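PDB 3A9L: poly-gamma-glutamate hydrolase from Bacillus phage phiNIT1, which hydrolyses gamma-glutamyl linkages of bacterial poly-gamma-glutamate as a zinc-dependent peptidase. Local coordinates for residues A[52-55]-A[56-59]; A[89-92]-A[93-97]. All coordinates share one frame; numbering follows the deposited sequence.

Both contacts are local: contact 1 lies within helix 48-59, while contact 2 runs from the last turn of helix 87-94 into the loop after it. Contact 2 is the more buried (A89, M92, L93 and H96); in contact 1 only I52 and V55 are. Their helices pack on opposite faces of the mixed sheet: contact 1 meets S38, Y36, L63 and L65, and contact 2 the intervening I35, F37, S62 and Y64. The centres are about 18 Å apart. Contact 1 is dominated by regular helical backbone bonds, with a threonine hydroxyl at its far end. Contact 2 relies more on side chains, serine and histidine capturing carbonyls, and it alone reaches the second subunit.

Contact 1 of 2, residues A[52-55]-A[56-59]; sequences IYRV and VELT
The amides of V56, E57 and L58 donate to the carbonyl oxygens of I52, Y53 and R54, the regular four-residue step of an alpha-helix. The bond from E57 N to Y53 O measures 2.8 Å, and the one from V56 N to I52 O 2.9 Å. At V55 O the pattern changes. T59 N reaches it only weakly, while the T59 hydroxyl, placed between its own backbone N and carbonyl carbon (chi1 56°), donates to the same oxygen. The refined separation is very short, so its exact length is doubtful. OG1 also accepts from the amide of G61, linking the last turn to what follows. The E57 carboxylate folds back beside Y53, with OE2 3.5 Å from Y53 CB. Also 3.1 Å from Y53 O, OE2 forms no bond there, both being acceptors. E57 OE1 lies 4.2 Å from R54 NH1, close to the guanidinium plane but beyond a salt bridge. L58 CD2 sits over one face of that guanidinium, toward its rim. Y53 OH is bonded to E26. The helix is a beta-alpha-beta crossover: I52 rests on strands 34-42 and 62-68, V55 and V56 on Y36, and R54, L58 and T59 against helix 190-209.

Contact 2 of 2, residues A[89-92]-A[93-97]; sequences AVCM and LSKHT
The carbonyl oxygen of M92 is gripped by two donors from K95 and H96, which reach it from opposite faces of its carbonyl plane. K95 N lies 2.9 Å from M92 O, and H96 ND1 comes closer, at 2.7 Å. Both stand well out of the carbonyl plane, one on each face, yet the oxygen itself lies in the plane of the imidazole, so the ring N-H points at it fairly straight (158°). The other ring nitrogen, NE2, is hydrogen-bonded to S62 OG; with both nitrogens engaged, the rotation of the imidazole is fixed. M92, bent at chi2 and chi3, turns its methyl back to the same ring, CE lying 3.5 Å from H96 CE1. Its sulfur meets the ring at the edge, a Met-aromatic contact with SD 5.2 Å from the centroid.

This is the C-terminal end of helix 87-94: the bond from K95 N to M92 O is an i to i+3 step, and the S94 and H96 side chains donate to the C91 and M92 carbonyls before the chain enters strand 98-105, which carries the zinc ligand H103. The S94 hydroxyl, swung back over its own backbone (chi1 74°), donates to C91 O at 2.7 Å. K95 N makes a further, weak bond to that oxygen, over which the lysine chain also runs, its CG 3.2 Å from C91 O. Bends at chi2 and chi4 then carry the amine back to the cysteine, NZ coming 3.1 Å from C91 SG.

Deeper in, L93 N donates almost straight to A89 O at 2.7 Å, and L93 CD2 packs against the same carbonyl. The L93 side chain rests on F37 and I152, whereas C91 and M92 pack on P87 and M88 of the second subunit.

Contact 1 of 2, residues A[52-55]-A[56-59]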
loop_
_atom_site.group_PDB
_atom_site.type_symbol
_atom_site.label_atom_id
_atom_site.label_comp_id
_atom_site.label_asym_id
_atom_site.label_seq_id
_atom_site.Cartn_x
_atom_site.Cartn_y
_atom_site.Cartn_z
ATOM N N ILE A 52 -1.468 13.139 -4.759
ATOM C CA ILE A 52 -0.547 12.433 -3.859
ATOM C C ILE A 52 0.384 11.508 -4.655
ATOM O O ILE A 52 1.577 11.405 -4.346
ATOM C CB ILE A 52 -1.281 11.695 -2.756
ATOM C CG1 ILE A 52 -1.640 12.697 -1.648
ATOM C CG2 ILE A 52 -0.437 10.531 -2.221
ATOM C CD1 ILE A 52 -2.788 12.290 -0.810
ATOM N N TYR A 53 -0.165 10.853 -5.671
ATOM C CA TYR A 53 0.632 9.964 -6.540
ATOM C C TYR A 53 1.817 10.687 -7.152
ATOM O O TYR A 53 2.944 10.183 -7.121
ATOM C CB TYR A 53 -0.231 9.407 -7.657
ATOM C CG TYR A 53 -0.962 8.147 -7.289
ATOM C CD1 TYR A 53 -1.571 8.003 -6.045
ATOM C CD2 TYR A 53 -1.052 7.112 -8.184
ATOM C CE1 TYR A 53 -2.234 6.849 -5.715
ATOM C CE2 TYR A 53 -1.718 5.954 -7.869
ATOM C CZ TYR A 53 -2.302 5.826 -6.633
ATOM O OH TYR A 53 -2.955 4.662 -6.336
ATOM N N ARG A 54 1.541 11.861 -7.716
ATOM C CA ARG A 54 2.524 12.702 -8.374
ATOM C C ARG A 54 3.551 13.252 -7.362
ATOM O O ARG A 54 4.761 13.282 -7.643
ATOM C CB ARG A 54 1.798 13.855 -9.110
ATOM C CG ARG A 54 2.672 14.756 -10.037
ATOM C CD ARG A 54 3.252 13.937 -11.211
ATOM N NE ARG A 54 4.204 14.722 -11.980
ATOM C CZ ARG A 54 5.192 14.198 -12.697
ATOM N NH1 ARG A 54 5.356 12.877 -12.741
ATOM N NH2 ARG A 54 6.016 14.995 -13.367
ATOM N N VAL A 55 3.077 13.709 -6.195
ATOM C CA VAL A 55 4.008 14.186 -5.167
ATOM C C VAL A 55 4.955 13.081 -4.678
ATOM O O VAL A 55 6.146 13.315 -4.386
ATOM C CB VAL A 55 3.285 14.853 -3.949
ATOM C CG1 VAL A 55 4.297 15.214 -2.863
ATOM C CG2 VAL A 55 2.599 16.131 -4.393
ATOM N N VAL A 56 4.413 11.885 -4.556
ATOM C CA VAL A 56 5.196 10.734 -4.140
ATOM C C VAL A 56 6.171 10.312 -5.246
ATOM O O VAL A 56 7.334 9.958 -4.963
ATOM C CB VAL A 56 4.253 9.588 -3.700
ATOM C CG1 VAL A 56 4.983 8.221 -3.640
ATOM C CG2 VAL A 56 3.666 9.935 -2.346
ATOM N N GLU A 57 5.692 10.334 -6.491
ATOM C CA GLU A 57 6.530 9.985 -7.652
ATOM C C GLU A 57 7.671 11.007 -7.784
ATOM O O GLU A 57 8.809 10.635 -8.067
ATOM C CB GLU A 57 5.694 9.905 -8.924
ATOM C CG GLU A 57 4.868 8.636 -9.055
ATOM C CD GLU A 57 3.542 8.887 -9.778
ATOM O OE1 GLU A 57 3.501 9.830 -10.613
ATOM O OE2 GLU A 57 2.541 8.175 -9.475
ATOM N N LEU A 58 7.371 12.273 -7.496
ATOM C CA LEU A 58 8.418 13.332 -7.445
ATOM C C LEU A 58 9.393 13.315 -6.270
ATOM O O LEU A 58 10.517 13.800 -6.399
ATOM C CB LEU A 58 7.781 14.719 -7.491
ATOM C CG LEU A 58 7.063 15.160 -8.751
ATOM C CD1 LEU A 58 6.505 16.542 -8.503
ATOM C CD2 LEU A 58 7.974 15.118 -9.938
ATOM N N THR A 59 8.963 12.800 -5.117
ATOM C CA THR A 59 9.737 12.924 -3.863
ATOM C C THR A 59 10.350 11.629 -3.347
ATOM O O THR A 59 11.396 11.649 -2.696
ATOM C CB THR A 59 8.871 13.520 -2.714
ATOM O OG1 THR A 59 7.704 12.711 -2.533
ATOM C CG2 THR A 59 8.402 14.954 -3.050
#

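Contact 2 of 2, residues A[89-92]-A[93-97]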
loop_
_atom_site.group_PDB
_atom_site.type_symbol
_atom_site.label_atom_id
_atom_site.label_comp_id
_atom_site.label_asym_id
_atom_site.label_seq_id
_atom_site.Cartn_x
_atom_site.Cartn_y
_atom_site.Cartn_z
ATOM N N ALA A 89 -3.104 3.917 9.050
ATOM C CA ALA A 89 -2.790 5.339 9.004
ATOM C C ALA A 89 -2.023 5.821 10.252
ATOM O O ALA A 89 -0.939 6.373 10.137
ATOM C CB ALA A 89 -4.084 6.158 8.833
ATOM N N VAL A 90 -2.596 5.568 11.425
ATOM C CA VAL A 90 -2.017 5.922 12.714
ATOM C C VAL A 90 -0.661 5.257 12.932
ATOM O O VAL A 90 0.241 5.859 13.516
ATOM C CB VAL A 90 -2.953 5.492 13.865
ATOM C CG1 VAL A 90 -2.396 5.883 15.215
ATOM C CG2 VAL A 90 -4.360 6.070 13.667
ATOM N N CYS A 91 -0.527 4.013 12.489
ATOM C CA CYS A 91 0.758 3.347 12.566
ATOM C C CYS A 91 1.735 4.083 11.621
ATOM O O CYS A 91 2.821 4.466 12.018
ATOM C CB CYS A 91 0.605 1.858 12.258
ATOM S SG CYS A 91 2.054 0.871 12.591
ATOM N N MET A 92 1.339 4.313 10.380
ATOM C CA MET A 92 2.188 5.024 9.421
ATOM C C MET A 92 2.589 6.409 9.933
ATOM O O MET A 92 3.766 6.742 9.988
ATOM C CB MET A 92 1.486 5.138 8.060
ATOM C CG MET A 92 1.474 3.847 7.297
ATOM S SD MET A 92 3.148 3.482 6.700
ATOM C CE MET A 92 3.353 4.649 5.383
ATOM N N LEU A 93 1.615 7.205 10.368
ATOM C CA LEU A 93 1.964 8.551 10.847
ATOM C C LEU A 93 3.078 8.521 11.889
ATOM O O LEU A 93 4.041 9.294 11.785
ATOM C CB LEU A 93 0.734 9.316 11.360
ATOM C CG LEU A 93 -0.006 10.149 10.287
ATOM C CD1 LEU A 93 0.830 11.349 9.989
ATOM C CD2 LEU A 93 -0.260 9.349 9.003
ATOM N N SER A 94 2.961 7.611 12.856
ATOM C CA SER A 94 3.876 7.513 13.984
ATOM C C SER A 94 5.281 7.099 13.592
ATOM O O SER A 94 6.216 7.250 14.398
ATOM C CB SER A 94 3.359 6.499 15.005
ATOM O OG SER A 94 3.555 5.185 14.479
ATOM N N LYS A 95 5.413 6.550 12.385
ATOM C CA LYS A 95 6.700 6.075 11.849
ATOM C C LYS A 95 7.413 7.117 10.965
ATOM O O LYS A 95 8.489 6.868 10.392
ATOM C CB LYS A 95 6.483 4.756 11.090
ATOM C CG LYS A 95 5.873 3.619 11.909
ATOM C CD LYS A 95 6.673 3.327 13.175
ATOM C CE LYS A 95 6.317 1.952 13.759
ATOM N NZ LYS A 95 4.857 1.673 13.722
ATOM N N HIS A 96 6.819 8.305 10.877
ATOM C CA HIS A 96 7.409 9.380 10.086
ATOM C C HIS A 96 7.559 10.658 10.885
ATOM O O HIS A 96 6.645 11.079 11.601
ATOM C CB HIS A 96 6.573 9.684 8.850
ATOM C CG HIS A 96 6.436 8.528 7.930
ATOM N ND1 HIS A 96 5.554 7.501 8.157
ATOM C CD2 HIS A 96 7.073 8.232 6.773
ATOM C CE1 HIS A 96 5.656 6.617 7.180
ATOM N NE2 HIS A 96 6.582 7.032 6.339
ATOM N N THR A 97 8.710 11.296 10.717
ATOM C CA THR A 97 8.939 12.597 11.335
ATOM C C THR A 97 7.921 13.638 10.933
ATOM O O THR A 97 7.397 14.350 11.787
ATOM C CB THR A 97 10.309 13.142 10.971
ATOM O OG1 THR A 97 11.272 12.113 11.208
ATOM C CG2 THR A 97 10.658 14.408 11.843
#